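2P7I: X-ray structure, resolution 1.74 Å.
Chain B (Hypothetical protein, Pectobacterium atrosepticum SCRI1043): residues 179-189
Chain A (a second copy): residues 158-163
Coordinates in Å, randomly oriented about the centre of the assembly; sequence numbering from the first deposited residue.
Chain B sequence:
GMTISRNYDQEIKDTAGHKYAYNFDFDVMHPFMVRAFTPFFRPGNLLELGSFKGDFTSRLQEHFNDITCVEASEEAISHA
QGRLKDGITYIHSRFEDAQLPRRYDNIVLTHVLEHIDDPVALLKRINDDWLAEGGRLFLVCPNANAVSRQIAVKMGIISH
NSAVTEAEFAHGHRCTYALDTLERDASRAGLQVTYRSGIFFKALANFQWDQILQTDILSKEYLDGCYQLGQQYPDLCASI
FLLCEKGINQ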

# COMPACT_ATOMS: atom_id res chain seq x y z
N LEU B 179 2.55 -0.44 -13.15
CA LEU B 179 3.35 0.80 -13.17
C LEU B 179 4.80 0.54 -13.51
O LEU B 179 5.47 1.37 -14.16
CB LEU B 179 3.17 1.56 -11.88
CG LEU B 179 1.85 2.35 -11.73
CD1 LEU B 179 1.56 2.61 -10.28
CD2 LEU B 179 1.95 3.67 -12.47
N ASP B 180 5.33 -0.60 -13.09
CA ASP B 180 6.73 -0.87 -13.34
C ASP B 180 7.05 -1.06 -14.83
O ASP B 180 8.01 -0.45 -15.38
CB ASP B 180 7.28 -2.01 -12.42
CG ASP B 180 6.74 -3.41 -12.75
OD1 ASP B 180 5.53 -3.58 -12.96
OD2 ASP B 180 7.54 -4.38 -12.71
N THR B 181 6.26 -1.89 -15.51
CA THR B 181 6.53 -2.21 -16.88
C THR B 181 6.07 -1.09 -17.81
O THR B 181 6.65 -0.86 -18.86
CB THR B 181 5.81 -3.53 -17.26
OG1 THR B 181 4.44 -3.47 -16.84
CG2 THR B 181 6.52 -4.74 -16.59
N LEU B 182 4.99 -0.41 -17.45
CA LEU B 182 4.56 0.77 -18.21
C LEU B 182 5.60 1.91 -18.22
O LEU B 182 5.94 2.41 -19.26
CB LEU B 182 3.18 1.24 -17.72
CG LEU B 182 2.45 2.28 -18.61
CD1 LEU B 182 2.23 1.76 -20.03
CD2 LEU B 182 1.07 2.73 -17.97
N GLU B 183 6.13 2.30 -17.07
CA GLU B 183 7.19 3.30 -17.01
C GLU B 183 8.43 2.82 -17.73
O GLU B 183 9.09 3.60 -18.41
CB GLU B 183 7.49 3.77 -15.58
CG GLU B 183 8.55 4.82 -15.58
CD GLU B 183 8.60 5.67 -14.36
OE1 GLU B 183 7.76 5.51 -13.46
OE2 GLU B 183 9.48 6.55 -14.35
N ARG B 184 8.75 1.52 -17.62
CA ARG B 184 9.87 0.94 -18.39
C ARG B 184 9.76 1.23 -19.87
O ARG B 184 10.71 1.69 -20.51
CB ARG B 184 9.99 -0.59 -18.17
CG ARG B 184 11.08 -1.26 -18.98
CD ARG B 184 10.88 -2.74 -19.07
NE ARG B 184 9.67 -3.04 -19.84
CZ ARG B 184 8.97 -4.16 -19.75
NH1 ARG B 184 9.37 -5.15 -18.98
NH2 ARG B 184 7.88 -4.31 -20.49
N ASP B 185 8.63 0.90 -20.44
CA ASP B 185 8.47 1.04 -21.87
C ASP B 185 8.47 2.53 -22.28
O ASP B 185 9.04 2.88 -23.31
CB ASP B 185 7.19 0.35 -22.33
CG ASP B 185 7.31 -1.16 -22.38
OD1 ASP B 185 8.40 -1.73 -22.10
OD2 ASP B 185 6.30 -1.77 -22.83
N ALA B 186 7.83 3.39 -21.48
CA ALA B 186 7.87 4.85 -21.76
C ALA B 186 9.31 5.37 -21.71
O ALA B 186 9.75 6.15 -22.56
CB ALA B 186 7.04 5.58 -20.77
N SER B 187 10.04 4.91 -20.74
CA SER B 187 11.38 5.30 -20.59
C SER B 187 12.24 4.82 -21.73
O SER B 187 13.07 5.58 -22.25
CB SER B 187 11.97 4.73 -19.30
OG SER B 187 13.32 5.03 -19.30
N ARG B 188 12.06 3.54 -22.08
CA ARG B 188 12.74 2.96 -23.23
C ARG B 188 12.49 3.69 -24.55
O ARG B 188 13.35 3.68 -25.44
CB ARG B 188 12.41 1.48 -23.39
CG ARG B 188 13.13 0.62 -22.35
CD ARG B 188 12.69 -0.81 -22.45
NE ARG B 188 13.51 -1.67 -21.60
CZ ARG B 188 13.52 -2.99 -21.68
NH1 ARG B 188 12.70 -3.60 -22.52
NH2 ARG B 188 14.35 -3.72 -20.94
N ALA B 189 11.32 4.29 -24.69
CA ALA B 189 10.93 5.04 -25.90
C ALA B 189 11.50 6.47 -25.94
O ALA B 189 11.26 7.20 -26.91
CB ALA B 189 9.39 5.10 -25.96
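Chain A 158-163: ISHNSA

Chain B contributes a helix, residues 179-188, held by regular i to i+4 backbone hydrogen bonds. Chain A lies against one side of it as an irregular segment with no helix or strand. His160(A) to Ala163(A) form a type I beta turn, closed by Ala163(A) N to His160(A) O at 3.1 Å. From Ser159(A) to Asn161(A) the chain runs against the helix direction; the turn then carries it away from that line. Ser159(A) lies nearest Arg184(B), and His160(A) nearest Asp180(B), with CA to CA distances of 6.3 and 5.6 Å. The two stretches bury 297 Å² in total.

Asp180(B), Arg184(B) and Arg188(B), spaced one helical turn apart, point toward chain A. Asp180(B) takes chi1 p, which places OD2 at the start of the turn. There Asp180(B) OD2 accepts a hydrogen bond from Asn161(A) N at 2.9 Å. Water 1 extends the contact: it donates to Asp180(B) OD2 at 2.7 Å and accepts from Ser162(A) N at 2.9 Å. One carboxylate oxygen thus serves two successive turn amides, the second through water.

His160(A) also has chi1 p. His160(A) CB packs on Thr181(B) CG2 at 3.9 Å. Ser159(A), chi1 p, brings OG within 2.8 Å of His160(A) ND1, a hydrogen bond in which either could be the donor.

Arg184(B) extends through chi1 t and chi2 t, then bends at chi3 p. With this bend, Arg184(B) NE and NH2 reach Asp185(B) OD1, at 2.9 and 3.1 Å, in a salt bridge with the next residue. Arg184(B) NH1 lies over one face of the His160(A) ring, 3.1 Å from His160(A) ND1. The Arg184(B) aliphatic part lies along Ser159(A), with Arg184(B) CG 3.3 Å from Ser159(A) O.

Arg188(B), chi1 m, is otherwise extended. Arg188(B) NH2 reaches Ser159(A) CB at 3.5 Å.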

# COMPACT_ATOMS: atom_id res chain seq x y z
N ILE A 158 17.33 -1.76 -13.19
CA ILE A 158 16.68 -3.06 -13.47
C ILE A 158 15.48 -2.76 -14.36
O ILE A 158 14.83 -1.73 -14.18
CB ILE A 158 16.26 -3.73 -12.15
CG1 ILE A 158 17.49 -3.89 -11.23
CG2 ILE A 158 15.60 -5.09 -12.40
CD1 ILE A 158 17.10 -4.39 -9.79
N SER A 159 15.20 -3.58 -15.37
CA SER A 159 14.12 -3.23 -16.29
C SER A 159 12.75 -3.12 -15.65
O SER A 159 11.93 -2.23 -15.95
CB SER A 159 14.06 -4.24 -17.46
OG SER A 159 13.81 -5.56 -17.02
N HIS A 160 12.47 -4.06 -14.76
CA HIS A 160 11.17 -4.13 -14.11
C HIS A 160 11.29 -5.04 -12.88
O HIS A 160 12.30 -5.74 -12.72
CB HIS A 160 10.09 -4.60 -15.10
CG HIS A 160 10.26 -5.98 -15.60
ND1 HIS A 160 11.10 -6.30 -16.64
CD2 HIS A 160 9.62 -7.13 -15.27
CE1 HIS A 160 11.03 -7.60 -16.87
NE2 HIS A 160 10.14 -8.13 -16.05
N ASN A 161 10.26 -5.04 -12.02
CA ASN A 161 10.42 -5.61 -10.67
C ASN A 161 10.77 -7.11 -10.71
O ASN A 161 11.72 -7.52 -10.05
CB ASN A 161 9.16 -5.41 -9.81
CG ASN A 161 8.79 -3.95 -9.54
OD1 ASN A 161 9.47 -3.01 -9.92
ND2 ASN A 161 7.64 -3.78 -8.86
N SER A 162 10.06 -7.89 -11.54
CA SER A 162 10.26 -9.33 -11.62
C SER A 162 11.33 -9.75 -12.60
O SER A 162 11.40 -10.94 -12.92
CB SER A 162 8.95 -10.03 -11.94
OG SER A 162 8.52 -9.63 -13.22
N ALA A 163 12.11 -8.80 -13.12
CA ALA A 163 13.24 -9.13 -14.00
C ALA A 163 14.23 -9.95 -13.22
O ALA A 163 14.33 -9.81 -11.98
CB ALA A 163 13.96 -7.86 -14.58
O HOH W 1 7.37 -7.05 -12.36